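Local coordinates for protein extracellular ligand-binding receptor (PDB 4ZPJ) that probably captures a small solute outside the cell membrane and hands it to an ABC transporter, at residues E53-G58 against E350-I355; A85-G90 against V94-E99. All coordinates share one frame; numbering follows the deposited sequence.

Contact 1: E53-G58 against E350-I355; sequences EPIRIG and EALTAI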
ATOM      1  N   GLU A  53       3.528  33.670  -1.154  1.00 62.41           N
ATOM      2  CA  GLU A  53       2.261  33.316  -1.856  1.00 63.18           C
ATOM      3  C   GLU A  53       2.207  31.816  -2.205  1.00 59.55           C
ATOM      4  O   GLU A  53       1.291  31.130  -1.744  1.00 57.10           O
ATOM      5  CB  GLU A  53       2.057  34.188  -3.097  1.00 66.69           C
ATOM      6  CG  GLU A  53       0.953  33.776  -4.071  1.00 67.16           C
ATOM      7  CD  GLU A  53      -0.355  34.491  -3.769  1.00 72.80           C
ATOM      8  OE1 GLU A  53      -0.783  34.353  -2.615  1.00 73.39           O
ATOM      9  OE2 GLU A  53      -0.920  35.211  -4.650  1.00 75.56           O
ATOM     10  N   PRO A  54       3.167  31.295  -3.008  1.00 58.96           N
ATOM     11  CA  PRO A  54       2.935  29.892  -3.369  1.00 57.23           C
ATOM     12  C   PRO A  54       3.124  28.916  -2.217  1.00 54.87           C
ATOM     13  O   PRO A  54       3.906  29.148  -1.297  1.00 53.20           O
ATOM     14  CB  PRO A  54       3.921  29.630  -4.512  1.00 57.25           C
ATOM     15  CG  PRO A  54       4.247  31.006  -5.044  1.00 61.16           C
ATOM     16  CD  PRO A  54       4.277  31.862  -3.798  1.00 61.09           C
ATOM     17  N   ILE A  55       2.360  27.833  -2.280  1.00 51.75           N
ATOM     18  CA  ILE A  55       2.436  26.782  -1.306  1.00 50.00           C
ATOM     19  C   ILE A  55       3.373  25.768  -1.905  1.00 50.22           C
ATOM     20  O   ILE A  55       3.056  25.176  -2.907  1.00 52.69           O
ATOM     21  CB  ILE A  55       1.051  26.199  -1.081  1.00 48.22           C
ATOM     22  CG1 ILE A  55       0.164  27.226  -0.372  1.00 48.97           C
ATOM     23  CG2 ILE A  55       1.106  24.937  -0.227  1.00 48.77           C
ATOM     24  CD1 ILE A  55      -1.279  26.776  -0.215  1.00 47.98           C
ATOM     25  N   ARG A  56       4.533  25.577  -1.305  1.00 50.30           N
ATOM     26  CA  ARG A  56       5.523  24.675  -1.855  1.00 49.52           C
ATOM     27  C   ARG A  56       5.531  23.301  -1.204  1.00 44.64           C
ATOM     28  O   ARG A  56       5.774  23.143  -0.022  1.00 46.22           O
ATOM     29  CB  ARG A  56       6.902  25.307  -1.761  1.00 54.79           C
ATOM     30  CG  ARG A  56       7.179  26.406  -2.783  1.00 59.83           C
ATOM     31  CD  ARG A  56       8.579  27.013  -2.583  1.00 66.73           C
ATOM     32  NE  ARG A  56       8.795  27.401  -1.177  1.00 72.02           N
ATOM     33  CZ  ARG A  56       8.439  28.564  -0.625  1.00 75.78           C
ATOM     34  NH1 ARG A  56       7.878  29.513  -1.372  1.00 77.76           N
ATOM     35  NH2 ARG A  56       8.651  28.778   0.690  1.00 73.71           N
ATOM     36  N   ILE A  57       5.314  22.293  -2.019  1.00 42.05           N
ATOM     37  CA  ILE A  57       5.218  20.960  -1.586  1.00 43.54           C
ATOM     38  C   ILE A  57       6.235  20.050  -2.261  1.00 43.18           C
ATOM     39  O   ILE A  57       6.246  19.904  -3.483  1.00 45.54           O
ATOM     40  CB  ILE A  57       3.846  20.425  -1.933  1.00 43.01           C
ATOM     41  CG1 ILE A  57       2.796  21.255  -1.198  1.00 45.62           C
ATOM     42  CG2 ILE A  57       3.778  18.975  -1.514  1.00 44.40           C
ATOM     43  CD1 ILE A  57       1.394  20.943  -1.658  1.00 47.03           C
ATOM     44  N   GLY A  58       7.068  19.420  -1.461  1.00 42.18           N
ATOM     45  CA  GLY A  58       8.097  18.540  -2.004  1.00 44.26           C
ATOM     46  C   GLY A  58       7.530  17.173  -2.224  1.00 41.92           C
ATOM     47  O   GLY A  58       6.687  16.726  -1.461  1.00 48.13           O
ATOM     48  N   GLU A 350      -7.374  18.448   1.929  1.00 40.55           N
ATOM     49  CA  GLU A 350      -8.301  18.671   3.020  1.00 42.46           C
ATOM     50  C   GLU A 350      -7.620  19.466   4.115  1.00 41.70           C
ATOM     51  O   GLU A 350      -8.234  20.353   4.716  1.00 38.04           O
ATOM     52  CB  GLU A 350      -8.796  17.346   3.595  1.00 43.49           C
ATOM     53  CG  GLU A 350      -9.550  16.534   2.578  1.00 48.82           C
ATOM     54  CD  GLU A 350     -11.051  16.825   2.532  1.00 54.06           C
ATOM     55  OE1 GLU A 350     -11.663  17.084   3.583  1.00 63.50           O
ATOM     56  OE2 GLU A 350     -11.631  16.763   1.439  1.00 59.09           O
ATOM     57  N   ALA A 351      -6.341  19.167   4.378  1.00 40.42           N
ATOM     58  CA  ALA A 351      -5.661  19.893   5.449  1.00 41.84           C
ATOM     59  C   ALA A 351      -5.465  21.352   5.038  1.00 44.04           C
ATOM     60  O   ALA A 351      -5.725  22.265   5.825  1.00 45.62           O
ATOM     61  CB  ALA A 351      -4.342  19.266   5.822  1.00 40.87           C
ATOM     62  N   LEU A 352      -5.030  21.566   3.800  1.00 42.97           N
ATOM     63  CA  LEU A 352      -4.771  22.906   3.331  1.00 42.24           C
ATOM     64  C   LEU A 352      -6.029  23.761   3.241  1.00 43.05           C
ATOM     65  O   LEU A 352      -5.986  24.965   3.481  1.00 42.98           O
ATOM     66  CB  LEU A 352      -4.101  22.852   1.997  1.00 42.02           C
ATOM     67  CG  LEU A 352      -2.622  22.387   1.994  1.00 41.76           C
ATOM     68  CD1 LEU A 352      -2.032  22.668   0.647  1.00 42.41           C
ATOM     69  CD2 LEU A 352      -1.771  23.085   3.005  1.00 44.06           C
ATOM     70  N   THR A 353      -7.139  23.136   2.895  1.00 44.10           N
ATOM     71  CA  THR A 353      -8.408  23.818   2.849  1.00 45.66           C
ATOM     72  C   THR A 353      -8.773  24.279   4.242  1.00 47.02           C
ATOM     73  O   THR A 353      -9.123  25.446   4.417  1.00 47.21           O
ATOM     74  CB  THR A 353      -9.509  22.899   2.299  1.00 46.95           C
ATOM     75  OG1 THR A 353      -9.176  22.523   0.965  1.00 46.88           O
ATOM     76  CG2 THR A 353     -10.867  23.579   2.311  1.00 47.48           C
ATOM     77  N   ALA A 354      -8.667  23.383   5.226  1.00 45.57           N
ATOM     78  CA  ALA A 354      -9.079  23.685   6.604  1.00 46.69           C
ATOM     79  C   ALA A 354      -8.305  24.837   7.229  1.00 48.45           C
ATOM     80  O   ALA A 354      -8.854  25.601   7.984  1.00 48.45           O
ATOM     81  CB  ALA A 354      -8.916  22.445   7.463  1.00 46.32           C
ATOM     82  N   ILE A 355      -7.012  24.942   6.945  1.00 48.87           N
ATOM     83  CA  ILE A 355      -6.217  26.096   7.417  1.00 48.92           C
ATOM     84  C   ILE A 355      -6.084  27.224   6.386  1.00 52.12           C
ATOM     85  O   ILE A 355      -5.167  28.078   6.486  1.00 54.59           O
ATOM     86  CB  ILE A 355      -4.793  25.688   7.837  1.00 48.27           C
ATOM     87  CG1 ILE A 355      -3.959  25.251   6.627  1.00 47.58           C
ATOM     88  CG2 ILE A 355      -4.836  24.583   8.891  1.00 47.55           C
ATOM     89  CD1 ILE A 355      -2.486  25.116   6.923  1.00 48.46           C
TER

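Contact 2: A85-G90 against V94-E99; sequences AGMQFG and VELIIE. With ZN (zinc ion), chain L; ZN (zinc ion), chain H.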
ATOM      1  N   ALA A  85      -8.953  19.366  -6.605  1.00 54.22           N
ATOM      2  CA  ALA A  85      -9.019  20.463  -5.659  1.00 54.46           C
ATOM      3  C   ALA A  85      -8.616  21.815  -6.264  1.00 55.70           C
ATOM      4  O   ALA A  85      -8.634  22.813  -5.573  1.00 60.94           O
ATOM      5  CB  ALA A  85      -8.109  20.139  -4.484  1.00 53.80           C
ATOM      6  N   GLY A  86      -8.218  21.864  -7.531  1.00 56.83           N
ATOM      7  CA  GLY A  86      -7.892  23.171  -8.172  1.00 56.10           C
ATOM      8  C   GLY A  86      -6.473  23.698  -8.016  1.00 55.00           C
ATOM      9  O   GLY A  86      -6.149  24.779  -8.533  1.00 58.03           O
HETATM   10  N   MSE A  87      -5.594  22.953  -7.340  1.00 52.93           N
HETATM   11  CA  MSE A  87      -4.164  23.357  -7.213  1.00 53.40           C
HETATM   12  C   MSE A  87      -3.992  24.730  -6.578  1.00 52.20           C
HETATM   13  O   MSE A  87      -3.043  25.451  -6.833  1.00 53.65           O
HETATM   14  CB  MSE A  87      -3.426  23.286  -8.579  1.00 55.04           C
HETATM   15  CG  MSE A  87      -3.064  21.861  -9.001  1.00 56.04           C
HETATM   16 SE   MSE A  87      -1.571  21.199  -7.882  0.65 60.00          SE
HETATM   17  CE  MSE A  87      -0.582  20.288  -9.353  1.00 70.41           C
ATOM     18  N   GLN A  88      -4.889  25.093  -5.701  1.00 53.25           N
ATOM     19  CA  GLN A  88      -4.736  26.340  -4.964  1.00 54.88           C
ATOM     20  C   GLN A  88      -5.531  26.281  -3.681  1.00 53.00           C
ATOM     21  O   GLN A  88      -6.536  25.610  -3.612  1.00 52.39           O
ATOM     22  CB  GLN A  88      -5.175  27.531  -5.808  1.00 57.89           C
ATOM     23  CG  GLN A  88      -6.659  27.615  -6.131  1.00 59.23           C
ATOM     24  CD  GLN A  88      -7.061  29.050  -6.488  1.00 67.04           C
ATOM     25  OE1 GLN A  88      -7.034  29.969  -5.641  1.00 66.18           O
ATOM     26  NE2 GLN A  88      -7.391  29.261  -7.757  1.00 68.71           N
ATOM     27  N   PHE A  89      -5.052  26.970  -2.656  1.00 54.63           N
ATOM     28  CA  PHE A  89      -5.716  26.990  -1.373  1.00 51.89           C
ATOM     29  C   PHE A  89      -5.642  28.342  -0.761  1.00 53.48           C
ATOM     30  O   PHE A  89      -4.547  28.922  -0.654  1.00 54.17           O
ATOM     31  CB  PHE A  89      -5.081  25.946  -0.467  1.00 51.93           C
ATOM     32  CG  PHE A  89      -5.251  24.583  -1.008  1.00 50.33           C
ATOM     33  CD1 PHE A  89      -6.512  23.962  -0.918  1.00 46.88           C
ATOM     34  CD2 PHE A  89      -4.225  23.979  -1.744  1.00 47.41           C
ATOM     35  CE1 PHE A  89      -6.714  22.720  -1.496  1.00 46.28           C
ATOM     36  CE2 PHE A  89      -4.423  22.726  -2.325  1.00 47.11           C
ATOM     37  CZ  PHE A  89      -5.659  22.094  -2.187  1.00 46.17           C
ATOM     38  N   GLY A  90      -6.814  28.846  -0.376  1.00 54.16           N
ATOM     39  CA  GLY A  90      -6.949  30.176   0.177  1.00 58.65           C
ATOM     40  C   GLY A  90      -6.319  31.263  -0.675  1.00 60.69           C
ATOM     41  O   GLY A  90      -5.675  32.156  -0.140  1.00 62.03           O
ATOM     42  N   VAL A  94      -0.497  26.133  -5.468  1.00 51.07           N
ATOM     43  CA  VAL A  94       0.432  25.075  -5.066  1.00 52.99           C
ATOM     44  C   VAL A  94       1.518  24.927  -6.119  1.00 54.92           C
ATOM     45  O   VAL A  94       1.252  25.057  -7.300  1.00 56.11           O
ATOM     46  CB  VAL A  94      -0.267  23.706  -4.958  1.00 52.06           C
ATOM     47  CG1 VAL A  94       0.723  22.633  -4.528  1.00 52.53           C
ATOM     48  CG2 VAL A  94      -1.395  23.758  -3.964  1.00 52.70           C
ATOM     49  N   GLU A  95       2.745  24.674  -5.700  1.00 56.83           N
ATOM     50  CA  GLU A  95       3.714  24.145  -6.626  1.00 60.14           C
ATOM     51  C   GLU A  95       4.401  22.895  -6.093  1.00 55.53           C
ATOM     52  O   GLU A  95       5.014  22.892  -5.029  1.00 56.34           O
ATOM     53  CB  GLU A  95       4.714  25.207  -7.109  1.00 65.71           C
ATOM     54  CG  GLU A  95       5.505  25.918  -6.042  1.00 72.76           C
ATOM     55  CD  GLU A  95       6.419  26.999  -6.610  1.00 77.12           C
ATOM     56  OE1 GLU A  95       7.645  26.896  -6.392  1.00 84.00           O
ATOM     57  OE2 GLU A  95       5.925  27.947  -7.286  1.00 77.56           O
ATOM     58  N   LEU A  96       4.282  21.839  -6.870  1.00 49.46           N
ATOM     59  CA  LEU A  96       4.965  20.602  -6.600  1.00 48.38           C
ATOM     60  C   LEU A  96       6.399  20.616  -7.071  1.00 46.64           C
ATOM     61  O   LEU A  96       6.654  20.886  -8.211  1.00 49.09           O
ATOM     62  CB  LEU A  96       4.270  19.516  -7.369  1.00 49.03           C
ATOM     63  CG  LEU A  96       2.864  19.246  -6.940  1.00 49.47           C
ATOM     64  CD1 LEU A  96       2.397  18.040  -7.735  1.00 50.21           C
ATOM     65  CD2 LEU A  96       2.781  19.009  -5.456  1.00 48.07           C
ATOM     66  N   ILE A  97       7.323  20.326  -6.181  1.00 46.51           N
ATOM     67  CA  ILE A  97       8.719  20.164  -6.514  1.00 46.53           C
ATOM     68  C   ILE A  97       9.022  18.665  -6.360  1.00 45.25           C
ATOM     69  O   ILE A  97       8.949  18.118  -5.248  1.00 44.53           O
ATOM     70  CB  ILE A  97       9.654  21.026  -5.635  1.00 48.11           C
ATOM     71  CG1 ILE A  97       9.487  22.524  -5.944  1.00 53.43           C
ATOM     72  CG2 ILE A  97      11.122  20.715  -5.967  1.00 48.67           C
ATOM     73  CD1 ILE A  97       8.463  23.206  -5.100  1.00 56.28           C
ATOM     74  N   ILE A  98       9.296  18.009  -7.482  1.00 43.89           N
ATOM     75  CA  ILE A  98       9.412  16.571  -7.536  1.00 43.77           C
ATOM     76  C   ILE A  98      10.881  16.184  -7.645  1.00 44.94           C
ATOM     77  O   ILE A  98      11.576  16.617  -8.580  1.00 47.24           O
ATOM     78  CB  ILE A  98       8.660  15.930  -8.731  1.00 45.57           C
ATOM     79  CG1 ILE A  98       7.144  15.839  -8.529  1.00 46.45           C
ATOM     80  CG2 ILE A  98       9.115  14.480  -8.953  1.00 44.67           C
ATOM     81  CD1 ILE A  98       6.415  17.144  -8.427  1.00 47.95           C
ATOM     82  N   GLU A  99      11.336  15.339  -6.715  1.00 43.59           N
ATOM     83  CA  GLU A  99      12.665  14.750  -6.780  1.00 44.37           C
ATOM     84  C   GLU A  99      12.655  13.232  -6.810  1.00 45.42           C
ATOM     85  O   GLU A  99      11.972  12.552  -5.995  1.00 40.67           O
ATOM     86  CB  GLU A  99      13.478  15.249  -5.603  1.00 44.70           C
ATOM     87  CG  GLU A  99      13.780  16.740  -5.695  1.00 46.48           C
ATOM     88  CD  GLU A  99      14.624  17.077  -6.880  1.00 48.92           C
ATOM     89  OE1 GLU A  99      15.294  16.139  -7.394  1.00 50.69           O
ATOM     90  OE2 GLU A  99      14.649  18.268  -7.301  1.00 51.94           O
TER
HETATM   91 ZN    ZN L 511       8.582  27.376  -8.358  0.70 78.26          ZN
HETATM   92 ZN    ZN H 507      16.021  17.905  -9.118  1.00 68.04          ZN
HETATM   93  O   HOH W   1      13.815  18.218  -9.952  1.00 56.40           O
HETATM   94  O   HOH W   2      17.341  17.632  -8.280  1.00 49.10           O
HETATM   95  O   HOH W   3       7.117  27.509  -9.302  1.00 53.28           O

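Contact 1: E53-G58 against E350-I355
Ile55 and Ile57 meet Leu352 in a small, purely apolar helix-on-sheet contact, where the start of strand 55-61 packs against the last turn of helix 336-354. The strand belongs to the mixed sheet of one lobe of the periplasmic binding protein fold; the helix comes back to it from nearly 300 residues further along the chain. Ile55 and Leu352 reach toward each other tip to tip, with Ile55 CG2 4.0 Å from Leu352 CD1. The first torsion of Ile55 (chi1 -69°) sets CG2 anti to the backbone N and turns this methyl to the helix. The same leucine methyl is also approached from the next inward-facing strand position, Ile57 CD1 lying 4.5 Å from Leu352 CD1. Between the two backbones the gap is wide, 9.4 Å from Ile55 CA to Leu352 CA, and side chains alone bridge it. Phe89 of the neighbouring hairpin touches both Ile55 and Leu352, and Val359 leans on the leucine. No hydrogen bond crosses the contact, and all three touching residues are buried. The attachment therefore rests on dispersion and on keeping branched aliphatic groups from water, rather than on directional bonds.

Contact 2: A85-G90 against V94-E99
Met87 and Val94 pair across the beta hairpin of strands 88-89 and 92-100, at the edge of the mixed sheet and directly after helix 68-84. That helix ends in a Schellman motif with Gly86 at positive phi; Met87, a selenomethionine in this crystal, also has positive phi, and the chain then turns into the short strand. One backbone bond joins the segments: Val94 N donates to Met87 O at 3.0 Å. Beside it, side chains make the apolar contacts. The Met87 chain, bent at chi2 and chi3, crosses Val94 and Leu96 at about a right angle, placing SE 4.1 Å from Val94 CB and CE 4.1 Å from Leu96 CD1. On Val94, chi1 of -180° sends CG2 beside the backbone N, where it meets the edge of the Phe89 ring near its plane, 3.6 Å from Phe89 CE2. The ring also packs on Ala349 and Thr353 of helix 336-354. Glu95 points away from the hairpin partner and binds a zinc ion through one oxygen, OE1, at 2.2 Å. Glu99 grips a second zinc ion with both oxygens, OE2 at 2.3 Å and the longer OE1 at 2.6 Å; Lys111 NZ hydrogen-bonds to OE1 and probably draws charge from that end of the carboxylate. The chemistry is thus divided: one backbone bond flanked by apolar packing joins the two segments, whereas the acidic side chains take up metal away from that junction.

From the N terminus the chain enters through strand 55-61, runs along helix 68-84 and turns into strands 88-89 and 92-100, where contact 2 closes a short hairpin. It then passes through most of both lobes before helix 336-354 returns and contact 1 closes a loop of 291 residues, with contact 2 nested inside. Strands 55-61 and 92-100 are neighbours in one sheet: probable hydrogen bonds run from Glu95 N to Ile55 O and from Ile97 N to Ile57 O, both 2.9 Å. Ile57 CD1 packs 3.4 Å from Val94 CG1. Together the contacts tie an inner strand, the edge hairpin beside it and helix 336-354 into one lobe.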